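Local coordinates for protein predicted phosphatase, HAD family (Clostridium acetobutylicum, PDB 3MC1) that is a predicted phosphatase of the haloacid dehalogenase (HAD) superfamily, probably hydrolysing phosphate esters at a metal-bound active site, although its substrate is not established, at residues S25-L30 with E38-L43; P50-F55 with T65-I70. All coordinates share one frame; numbering follows the deposited sequence.

Both contacts lie in the helical cap inserted after the first strand of the HAD core, on the same side of the chain's centre, with their own centres about 13 Å apart. Contact 1 sets helix 19-31 against the loop and 3-10 turn that follow it and is buried; contact 2 crosses helix 51-59 over helix 63-81 and is only partly buried. Neither has a hydrogen bond between its segments: contact 1 is aliphatic throughout, whereas contact 2 adds a methyl-to-ring interaction. The two touch directly, Leu30 CD2 lying 3.7 Å from Phe55 CE1 and Ser29 OG 2.7 Å from Ala69 O, a probable hydrogen bond.

Contact 1 (S25-L30 with E38-L43); sequences SVKYSL and EDLSSL
Leu43 and Leu40 face Val26, Lys27 and Leu30 across a largely apolar interface that buries 232 Å² with no hydrogen bond between the segments. Leu43 divides its branches among three residues of helix 19-31. Its CD1 approaches Val26 CG1 at 3.8 Å and lies equally near the backbone N of Lys27, while its CD2 meets Leu30 CD1 tip to tip at 4.0 Å. Chi1 of 178° sets Val26 CG1 anti to its backbone N, and this branch is the one that meets Leu43 CD1. The side chains of Val26 and Leu43 cross obliquely. Tyr59 of helix 51-59 packs on both Leu30 and Leu43.

The second apolar pair uses the methylenes of a lysine. Lys27 and Leu40 cross at about a right angle, with Leu40 CD2 resting on CB, CD and CE of the lysine; its separation from CE, 3.5 Å, is tighter than ordinary van der Waals contact. The Lys27 chain bends at chi3 (-99°) and chi4, and its NZ is hydrogen-bonded to Val37 O, just ahead of 38-43. Glu38 OE1 is 6.9 Å from Lys27 NZ, so any attraction between them is long-range.

Polar bonds instead organise the loop segment internally. Asp39 N donates to Glu38 OE1 at 3.2 Å, on the anti side of the carboxylate and 21° out of its plane. Ser42 OG lies within bonding distance of both Glu38 OE1 and Asp39 O, while Leu43 N bonds to Leu40 O at 2.6 Å within the turn that presents both leucines to the helix.

In this part of the HAD cap, the first helix and the connection returning from it are therefore joined by shape and apolar burial, with the lysine contributing its methylenes to the packing and its ammonium to a backbone carbonyl at the border.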
loop_
_atom_site.group_PDB
_atom_site.type_symbol
_atom_site.label_atom_id
_atom_site.label_comp_id
_atom_site.label_asym_id
_atom_site.label_seq_id
_atom_site.Cartn_x
_atom_site.Cartn_y
_atom_site.Cartn_z
ATOM N N SER A 25 -10.956 -11.113 4.774
ATOM C CA SER A 25 -10.072 -12.212 4.391
ATOM C C SER A 25 -9.270 -12.673 5.612
ATOM O O SER A 25 -9.015 -13.864 5.790
ATOM C CB SER A 25 -9.116 -11.779 3.266
ATOM O OG SER A 25 -9.839 -11.403 2.105
ATOM N N VAL A 26 -8.869 -11.725 6.450
ATOM C CA VAL A 26 -8.120 -12.057 7.655
ATOM C C VAL A 26 -9.043 -12.809 8.624
ATOM O O VAL A 26 -8.648 -13.817 9.202
ATOM C CB VAL A 26 -7.585 -10.784 8.342
ATOM C CG1 VAL A 26 -6.838 -11.148 9.630
ATOM C CG2 VAL A 26 -6.670 -10.038 7.377
ATOM N N LYS A 27 -10.270 -12.316 8.791
ATOM C CA LYS A 27 -11.225 -12.966 9.685
ATOM C C LYS A 27 -11.497 -14.383 9.203
ATOM O O LYS A 27 -11.589 -15.314 10.008
ATOM C CB LYS A 27 -12.540 -12.184 9.751
ATOM C CG LYS A 27 -13.591 -12.860 10.624
ATOM C CD LYS A 27 -14.973 -12.262 10.406
ATOM C CE LYS A 27 -15.341 -11.254 11.482
ATOM N NZ LYS A 27 -15.667 -11.921 12.780
ATOM N N TYR A 28 -11.630 -14.543 7.888
ATOM C CA TYR A 28 -11.878 -15.860 7.306
ATOM C C TYR A 28 -10.716 -16.792 7.631
ATOM O O TYR A 28 -10.915 -17.967 7.945
ATOM C CB TYR A 28 -12.020 -15.770 5.784
ATOM C CG TYR A 28 -11.980 -17.126 5.122
ATOM C CD1 TYR A 28 -13.098 -17.960 5.135
ATOM C CD2 TYR A 28 -10.808 -17.603 4.531
ATOM C CE1 TYR A 28 -13.053 -19.238 4.582
ATOM C CE2 TYR A 28 -10.750 -18.882 3.972
ATOM C CZ TYR A 28 -11.880 -19.693 4.007
ATOM O OH TYR A 28 -11.835 -20.966 3.485
ATOM N N SER A 29 -9.501 -16.257 7.535
ATOM C CA SER A 29 -8.293 -17.026 7.814
ATOM C C SER A 29 -8.151 -17.379 9.296
ATOM O O SER A 29 -7.871 -18.526 9.644
ATOM C CB SER A 29 -7.058 -16.240 7.368
ATOM O OG SER A 29 -5.872 -16.938 7.700
ATOM N N LEU A 30 -8.342 -16.387 10.159
ATOM C CA LEU A 30 -8.214 -16.592 11.597
ATOM C C LEU A 30 -9.247 -17.582 12.122
ATOM O O LEU A 30 -8.940 -18.401 12.989
ATOM C CB LEU A 30 -8.353 -15.261 12.338
ATOM C CG LEU A 30 -7.260 -14.219 12.077
ATOM C CD1 LEU A 30 -7.628 -12.917 12.766
ATOM C CD2 LEU A 30 -5.918 -14.732 12.581
ATOM N N GLU A 38 -14.144 -10.043 17.374
ATOM C CA GLU A 38 -15.377 -9.321 17.673
ATOM C C GLU A 38 -15.861 -8.507 16.473
ATOM O O GLU A 38 -16.992 -8.677 16.013
ATOM C CB GLU A 38 -15.193 -8.408 18.897
ATOM C CG GLU A 38 -14.323 -7.169 18.683
ATOM C CD GLU A 38 -12.841 -7.477 18.594
ATOM O OE1 GLU A 38 -12.426 -8.208 17.667
ATOM O OE2 GLU A 38 -12.088 -6.980 19.459
ATOM N N ASP A 39 -15.011 -7.623 15.962
ATOM C CA ASP A 39 -15.386 -6.820 14.811
ATOM C C ASP A 39 -14.196 -6.610 13.885
ATOM O O ASP A 39 -13.060 -6.441 14.332
ATOM C CB ASP A 39 -15.963 -5.475 15.257
ATOM C CG ASP A 39 -14.927 -4.573 15.888
ATOM O OD1 ASP A 39 -14.189 -5.046 16.775
ATOM O OD2 ASP A 39 -14.856 -3.386 15.500
ATOM N N LEU A 40 -14.482 -6.629 12.589
ATOM C CA LEU A 40 -13.481 -6.463 11.546
ATOM C C LEU A 40 -12.555 -5.287 11.793
ATOM O O LEU A 40 -11.344 -5.384 11.587
ATOM C CB LEU A 40 -14.179 -6.289 10.199
ATOM C CG LEU A 40 -15.070 -7.454 9.758
ATOM C CD1 LEU A 40 -15.880 -7.048 8.543
ATOM C CD2 LEU A 40 -14.206 -8.663 9.456
ATOM N N SER A 41 -13.128 -4.176 12.237
ATOM C CA SER A 41 -12.361 -2.968 12.502
ATOM C C SER A 41 -11.087 -3.227 13.305
ATOM O O SER A 41 -10.087 -2.531 13.134
ATOM C CB SER A 41 -13.234 -1.952 13.235
ATOM O OG SER A 41 -12.547 -0.725 13.400
ATOM N N SER A 42 -11.115 -4.230 14.176
ATOM C CA SER A 42 -9.943 -4.540 14.984
ATOM C C SER A 42 -8.828 -5.163 14.142
ATOM O O SER A 42 -7.717 -5.391 14.629
ATOM C CB SER A 42 -10.323 -5.477 16.134
ATOM O OG SER A 42 -10.723 -6.747 15.658
ATOM N N LEU A 43 -9.124 -5.439 12.877
ATOM C CA LEU A 43 -8.140 -6.027 11.981
ATOM C C LEU A 43 -7.627 -5.000 10.966
ATOM O O LEU A 43 -6.942 -5.355 10.010
ATOM C CB LEU A 43 -8.743 -7.233 11.246
ATOM C CG LEU A 43 -9.222 -8.388 12.131
ATOM C CD1 LEU A 43 -9.823 -9.494 11.272
ATOM C CD2 LEU A 43 -8.056 -8.911 12.950
#

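Contact 2 (P50-F55 with T65-I70); sequences PLKTSF and TATVAI
Phe55 turns one ring face to Ala69, whose CB sits over the ring centre, 3.8 Å from the centroid and only 5° off the normal: a CH-pi contact. Phe55 CB points toward helix 63-81, and chi1 (-83°) sets CG beside the backbone N. Ile70 runs across at a slant, its CG1 4.1 Å from Phe55 CD2 and 3.9 Å from Leu51 CB. Its CD1 reaches further, to Lys52 N at 3.7 Å and to the lysine CB, thus packing against the first turn of the opposing helix.

The short helical axes approach to 9.0 Å at 118°, and this crossing belongs to the helical cap of a HAD-type phosphatase. Ala66 and Ala69 give helix 63-81 a small-residue surface, on which Phe55 CB meets Ala66 CB at 4.1 Å. Phe55 and Phe46 also pair edge-to-face (T-shaped).

At the border, Lys52 and Thr67 lie side by side, pointing the same way, with Lys52 CE 4.1 Å from Thr67 OG1. Their polar ends both turn to Glu63: Lys52 NZ forms a salt bridge with its OE2, and Thr67 OG1 hydrogen-bonds its backbone O.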
loop_
_atom_site.group_PDB
_atom_site.type_symbol
_atom_site.label_atom_id
_atom_site.label_comp_id
_atom_site.label_asym_id
_atom_site.label_seq_id
_atom_site.Cartn_x
_atom_site.Cartn_y
_atom_site.Cartn_z
ATOM N N PRO A 50 3.094 -6.365 5.091
ATOM C CA PRO A 50 3.051 -7.722 4.534
ATOM C C PRO A 50 2.212 -8.588 5.481
ATOM O O PRO A 50 2.354 -8.487 6.695
ATOM C CB PRO A 50 4.522 -8.143 4.523
ATOM C CG PRO A 50 5.259 -6.837 4.405
ATOM C CD PRO A 50 4.481 -5.923 5.322
ATOM N N LEU A 51 1.329 -9.416 4.942
ATOM C CA LEU A 51 0.496 -10.263 5.796
ATOM C C LEU A 51 1.326 -11.096 6.768
ATOM O O LEU A 51 0.978 -11.228 7.943
ATOM C CB LEU A 51 -0.363 -11.212 4.951
ATOM C CG LEU A 51 -1.496 -10.582 4.145
ATOM C CD1 LEU A 51 -2.233 -11.663 3.385
ATOM C CD2 LEU A 51 -2.440 -9.832 5.081
ATOM N N LYS A 52 2.421 -11.664 6.273
ATOM C CA LYS A 52 3.266 -12.508 7.106
ATOM C C LYS A 52 3.685 -11.787 8.375
ATOM O O LYS A 52 3.509 -12.300 9.475
ATOM C CB LYS A 52 4.505 -12.958 6.325
ATOM C CG LYS A 52 5.353 -13.981 7.056
ATOM C CD LYS A 52 6.497 -14.471 6.185
ATOM C CE LYS A 52 5.996 -15.236 4.959
ATOM N NZ LYS A 52 7.122 -15.649 4.058
ATOM N N THR A 53 4.230 -10.586 8.220
ATOM C CA THR A 53 4.673 -9.810 9.373
ATOM C C THR A 53 3.517 -9.624 10.366
ATOM O O THR A 53 3.703 -9.731 11.585
ATOM C CB THR A 53 5.208 -8.417 8.934
ATOM O OG1 THR A 53 4.112 -7.542 8.642
ATOM C CG2 THR A 53 6.045 -8.551 7.684
ATOM N N SER A 54 2.318 -9.375 9.843
ATOM C CA SER A 54 1.145 -9.160 10.687
ATOM C C SER A 54 0.646 -10.413 11.417
ATOM O O SER A 54 0.353 -10.354 12.608
ATOM C CB SER A 54 0.006 -8.551 9.859
ATOM O OG SER A 54 0.340 -7.245 9.397
ATOM N N PHE A 55 0.541 -11.537 10.716
ATOM C CA PHE A 55 0.077 -12.768 11.360
ATOM C C PHE A 55 1.063 -13.202 12.448
ATOM O O PHE A 55 0.665 -13.673 13.516
ATOM C CB PHE A 55 -0.099 -13.891 10.331
ATOM C CG PHE A 55 -1.417 -13.846 9.597
ATOM C CD1 PHE A 55 -2.620 -13.895 10.296
ATOM C CD2 PHE A 55 -1.453 -13.761 8.202
ATOM C CE1 PHE A 55 -3.842 -13.863 9.622
ATOM C CE2 PHE A 55 -2.667 -13.730 7.519
ATOM C CZ PHE A 55 -3.866 -13.781 8.229
ATOM N N THR A 65 3.410 -21.331 9.811
ATOM C CA THR A 65 2.007 -21.184 10.189
ATOM C C THR A 65 1.408 -19.916 9.581
ATOM O O THR A 65 0.239 -19.893 9.185
ATOM C CB THR A 65 1.828 -21.113 11.715
ATOM O OG1 THR A 65 2.422 -22.265 12.324
ATOM C CG2 THR A 65 0.350 -21.082 12.069
ATOM N N ALA A 66 2.214 -18.860 9.518
ATOM C CA ALA A 66 1.763 -17.599 8.947
ATOM C C ALA A 66 1.525 -17.819 7.458
ATOM O O ALA A 66 0.614 -17.238 6.865
ATOM C CB ALA A 66 2.814 -16.511 9.165
ATOM N N THR A 67 2.346 -18.673 6.861
ATOM C CA THR A 67 2.219 -18.975 5.445
ATOM C C THR A 67 0.910 -19.701 5.160
ATOM O O THR A 67 0.290 -19.499 4.114
ATOM C CB THR A 67 3.390 -19.834 4.962
ATOM O OG1 THR A 67 4.606 -19.096 5.121
ATOM C CG2 THR A 67 3.215 -20.199 3.498
ATOM N N VAL A 68 0.491 -20.544 6.100
ATOM C CA VAL A 68 -0.756 -21.286 5.944
ATOM C C VAL A 68 -1.900 -20.294 6.043
ATOM O O VAL A 68 -2.850 -20.339 5.253
ATOM C CB VAL A 68 -0.923 -22.359 7.050
ATOM C CG1 VAL A 68 -2.327 -22.962 6.988
ATOM C CG2 VAL A 68 0.121 -23.448 6.873
ATOM N N ALA A 69 -1.789 -19.399 7.023
ATOM C CA ALA A 69 -2.783 -18.367 7.258
ATOM C C ALA A 69 -2.926 -17.459 6.034
ATOM O O ALA A 69 -4.030 -17.023 5.698
ATOM C CB ALA A 69 -2.390 -17.541 8.474
ATOM N N ILE A 70 -1.806 -17.173 5.375
ATOM C CA ILE A 70 -1.823 -16.319 4.191
ATOM C C ILE A 70 -2.603 -17.012 3.078
ATOM O O ILE A 70 -3.363 -16.375 2.352
ATOM C CB ILE A 70 -0.378 -15.999 3.720
ATOM C CG1 ILE A 70 0.272 -15.022 4.704
ATOM C CG2 ILE A 70 -0.394 -15.417 2.311
ATOM C CD1 ILE A 70 1.762 -14.754 4.442
#